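Local coordinates for conserved protein (Methanothermobacter thermautotrophicus, PDB 3BEY) that is of unknown function but belongs to the carboxymuconolactone decarboxylase family of AhpD-like proteins, and so may have peroxiredoxin activity, at residues R35-L39 / I66-L71. Sequence-based numbering, arbitrary orientation.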
ATOM      1  N   ARG D  35     -14.254 -18.811  13.347  1.00 34.96           N
ATOM      2  CA  ARG D  35     -14.191 -19.116  11.933  1.00 34.65           C
ATOM      3  C   ARG D  35     -14.108 -17.828  11.109  1.00 33.39           C
ATOM      4  O   ARG D  35     -13.255 -17.686  10.235  1.00 31.39           O
ATOM      5  CB  ARG D  35     -15.430 -19.918  11.526  1.00 33.96           C
ATOM      6  CG  ARG D  35     -15.558 -20.152  10.043  1.00 36.53           C
ATOM      7  CD  ARG D  35     -16.796 -20.966   9.729  1.00 40.67           C
ATOM      8  NE  ARG D  35     -17.107 -20.957   8.302  1.00 44.86           N
ATOM      9  CZ  ARG D  35     -16.502 -21.714   7.392  1.00 45.55           C
ATOM     10  NH1 ARG D  35     -16.860 -21.619   6.118  1.00 46.91           N
ATOM     11  NH2 ARG D  35     -15.562 -22.576   7.753  1.00 44.98           N
ATOM     12  N   GLU D  36     -14.999 -16.889  11.404  1.00 31.97           N
ATOM     13  CA  GLU D  36     -15.044 -15.634  10.676  1.00 31.41           C
ATOM     14  C   GLU D  36     -13.761 -14.823  10.840  1.00 29.94           C
ATOM     15  O   GLU D  36     -13.216 -14.316   9.860  1.00 28.05           O
ATOM     16  CB  GLU D  36     -16.277 -14.847  11.119  1.00 32.36           C
ATOM     17  CG  GLU D  36     -17.552 -15.667  10.955  1.00 35.48           C
ATOM     18  CD  GLU D  36     -18.763 -15.053  11.638  1.00 39.33           C
ATOM     19  OE1 GLU D  36     -18.624 -14.566  12.785  1.00 39.88           O
ATOM     20  OE2 GLU D  36     -19.861 -15.075  11.031  1.00 41.87           O
ATOM     21  N   LYS D  37     -13.263 -14.726  12.068  1.00 29.37           N
ATOM     22  CA  LYS D  37     -12.028 -13.992  12.326  1.00 29.51           C
ATOM     23  C   LYS D  37     -10.816 -14.616  11.621  1.00 28.98           C
ATOM     24  O   LYS D  37      -9.901 -13.904  11.202  1.00 30.52           O
ATOM     25  CB  LYS D  37     -11.784 -13.887  13.830  1.00 28.76           C
ATOM     26  CG  LYS D  37     -12.789 -12.964  14.528  1.00 31.38           C
ATOM     27  CD  LYS D  37     -12.731 -13.093  16.047  1.00 33.77           C
ATOM     28  CE  LYS D  37     -13.251 -14.456  16.505  1.00 33.14           C
ATOM     29  NZ  LYS D  37     -13.294 -14.576  17.977  1.00 33.73           N
ATOM     30  N   LEU D  38     -10.816 -15.937  11.473  1.00 27.52           N
ATOM     31  CA  LEU D  38      -9.718 -16.624  10.798  1.00 27.39           C
ATOM     32  C   LEU D  38      -9.751 -16.325   9.298  1.00 26.61           C
ATOM     33  O   LEU D  38      -8.728 -15.986   8.710  1.00 27.70           O
ATOM     34  CB  LEU D  38      -9.797 -18.140  11.033  1.00 27.31           C
ATOM     35  CG  LEU D  38      -9.407 -18.604  12.442  1.00 29.72           C
ATOM     36  CD1 LEU D  38      -9.744 -20.073  12.612  1.00 28.07           C
ATOM     37  CD2 LEU D  38      -7.921 -18.364  12.675  1.00 28.77           C
ATOM     38  N   LEU D  39     -10.920 -16.464   8.683  1.00 23.69           N
ATOM     39  CA  LEU D  39     -11.059 -16.160   7.265  1.00 23.86           C
ATOM     40  C   LEU D  39     -10.697 -14.687   7.029  1.00 24.33           C
ATOM     41  O   LEU D  39      -9.967 -14.352   6.095  1.00 25.69           O
ATOM     42  CB  LEU D  39     -12.496 -16.415   6.803  1.00 21.36           C
ATOM     43  CG  LEU D  39     -12.977 -17.871   6.771  1.00 20.03           C
ATOM     44  CD1 LEU D  39     -14.488 -17.902   6.817  1.00 14.89           C
ATOM     45  CD2 LEU D  39     -12.429 -18.572   5.511  1.00 16.75           C
ATOM     46  N   ILE D  66     -10.424 -25.214   8.678  1.00 39.18           N
ATOM     47  CA  ILE D  66     -10.908 -24.518   7.496  1.00 39.06           C
ATOM     48  C   ILE D  66     -10.146 -25.045   6.279  1.00 40.04           C
ATOM     49  O   ILE D  66      -8.924 -25.179   6.318  1.00 41.74           O
ATOM     50  CB  ILE D  66     -10.706 -22.986   7.639  1.00 39.10           C
ATOM     51  CG1 ILE D  66     -11.490 -22.487   8.857  1.00 37.17           C
ATOM     52  CG2 ILE D  66     -11.160 -22.269   6.370  1.00 35.10           C
ATOM     53  CD1 ILE D  66     -11.463 -20.995   9.056  1.00 37.02           C
ATOM     54  N   THR D  67     -10.868 -25.353   5.208  1.00 41.28           N
ATOM     55  CA  THR D  67     -10.254 -25.880   3.989  1.00 43.56           C
ATOM     56  C   THR D  67      -9.560 -24.813   3.150  1.00 44.47           C
ATOM     57  O   THR D  67      -9.837 -23.619   3.293  1.00 44.85           O
ATOM     58  CB  THR D  67     -11.297 -26.562   3.089  1.00 45.11           C
ATOM     59  OG1 THR D  67     -10.651 -27.096   1.924  1.00 49.44           O
ATOM     60  CG2 THR D  67     -12.346 -25.560   2.646  1.00 44.62           C
ATOM     61  N   GLU D  68      -8.663 -25.250   2.269  1.00 44.02           N
ATOM     62  CA  GLU D  68      -7.943 -24.334   1.396  1.00 44.33           C
ATOM     63  C   GLU D  68      -8.923 -23.733   0.397  1.00 43.06           C
ATOM     64  O   GLU D  68      -8.673 -22.675  -0.177  1.00 43.66           O
ATOM     65  CB  GLU D  68      -6.831 -25.068   0.639  1.00 47.24           C
ATOM     66  CG  GLU D  68      -5.792 -25.725   1.535  1.00 50.94           C
ATOM     67  CD  GLU D  68      -4.694 -26.420   0.749  1.00 52.73           C
ATOM     68  OE1 GLU D  68      -5.023 -27.274  -0.102  1.00 54.78           O
ATOM     69  OE2 GLU D  68      -3.501 -26.117   0.984  1.00 54.30           O
ATOM     70  N   GLY D  69     -10.044 -24.415   0.199  1.00 40.53           N
ATOM     71  CA  GLY D  69     -11.040 -23.932  -0.736  1.00 39.50           C
ATOM     72  C   GLY D  69     -11.753 -22.702  -0.220  1.00 39.13           C
ATOM     73  O   GLY D  69     -11.981 -21.744  -0.959  1.00 39.47           O
ATOM     74  N   GLU D  70     -12.118 -22.724   1.056  1.00 36.81           N
ATOM     75  CA  GLU D  70     -12.803 -21.591   1.648  1.00 35.36           C
ATOM     76  C   GLU D  70     -11.806 -20.449   1.793  1.00 33.52           C
ATOM     77  O   GLU D  70     -12.157 -19.279   1.691  1.00 33.68           O
ATOM     78  CB  GLU D  70     -13.384 -21.994   3.003  1.00 36.91           C
ATOM     79  CG  GLU D  70     -14.449 -23.091   2.886  1.00 41.06           C
ATOM     80  CD  GLU D  70     -14.820 -23.722   4.224  1.00 42.78           C
ATOM     81  OE1 GLU D  70     -13.933 -24.338   4.859  1.00 41.53           O
ATOM     82  OE2 GLU D  70     -16.000 -23.602   4.635  1.00 44.53           O
ATOM     83  N   LEU D  71     -10.550 -20.807   2.012  1.00 32.43           N
ATOM     84  CA  LEU D  71      -9.489 -19.836   2.165  1.00 31.16           C
ATOM     85  C   LEU D  71      -9.211 -19.123   0.836  1.00 31.77           C
ATOM     86  O   LEU D  71      -8.986 -17.909   0.804  1.00 30.19           O
ATOM     87  CB  LEU D  71      -8.236 -20.548   2.665  1.00 31.39           C
ATOM     88  CG  LEU D  71      -7.622 -20.074   3.979  1.00 33.22           C
ATOM     89  CD1 LEU D  71      -8.700 -19.817   5.025  1.00 32.06           C
ATOM     90  CD2 LEU D  71      -6.634 -21.130   4.457  1.00 35.34           C
TER
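Ile66 is the bump of this contact: it is directed at helix 34-47 and enters the hollow bordered by Arg35, Leu38 and Leu39. CG1 lies anti to its own carbonyl carbon (chi1 -60°), and the extended arm carries Ile66 CD1 to 3.9 Å from Leu38 CB, while Ile66 CD1 also touches Arg35 O. The other branch, Ile66 CG2, rests 4.0 Å from Leu39 CD2. Leu39 CD2, projecting from helix 34-47, packs against the start of helix 68-90, at Glu70 O and at Leu71 CD1, 4.0 Å away. Leu71 continues the apolar layer to Ala58, Ala61 and Leu62 of helix 51-62.

Arg35, extended from CG to NE, reaches past Ile66 and crosses the Glu70 side chain at about a right angle. Arg35 NH1 donates to Glu70 OE2 at 2.6 Å (156°), nearly within the guanidinium plane but from well above the carboxylate plane; Arg35 NH2 adds a weak bond to Glu70 OE2, 3.3 Å long and bent to 126°. Leu39 CD1 lies on one side of the guanidinium, 4.2 Å from its plane and offset toward the rim. Glu70 OE1 instead accepts from Thr67 N at 3.2 Å, and Thr67 OG1 accepts from Gly69 N, completing a capping box.

Arg35 NE forms a salt bridge with Glu36 OE1 of the second subunit. The chemistry thus implies that Glu70 couples the start of helix 68-90 to helix 34-47, while Arg35 extends this charged network into the subunit interface.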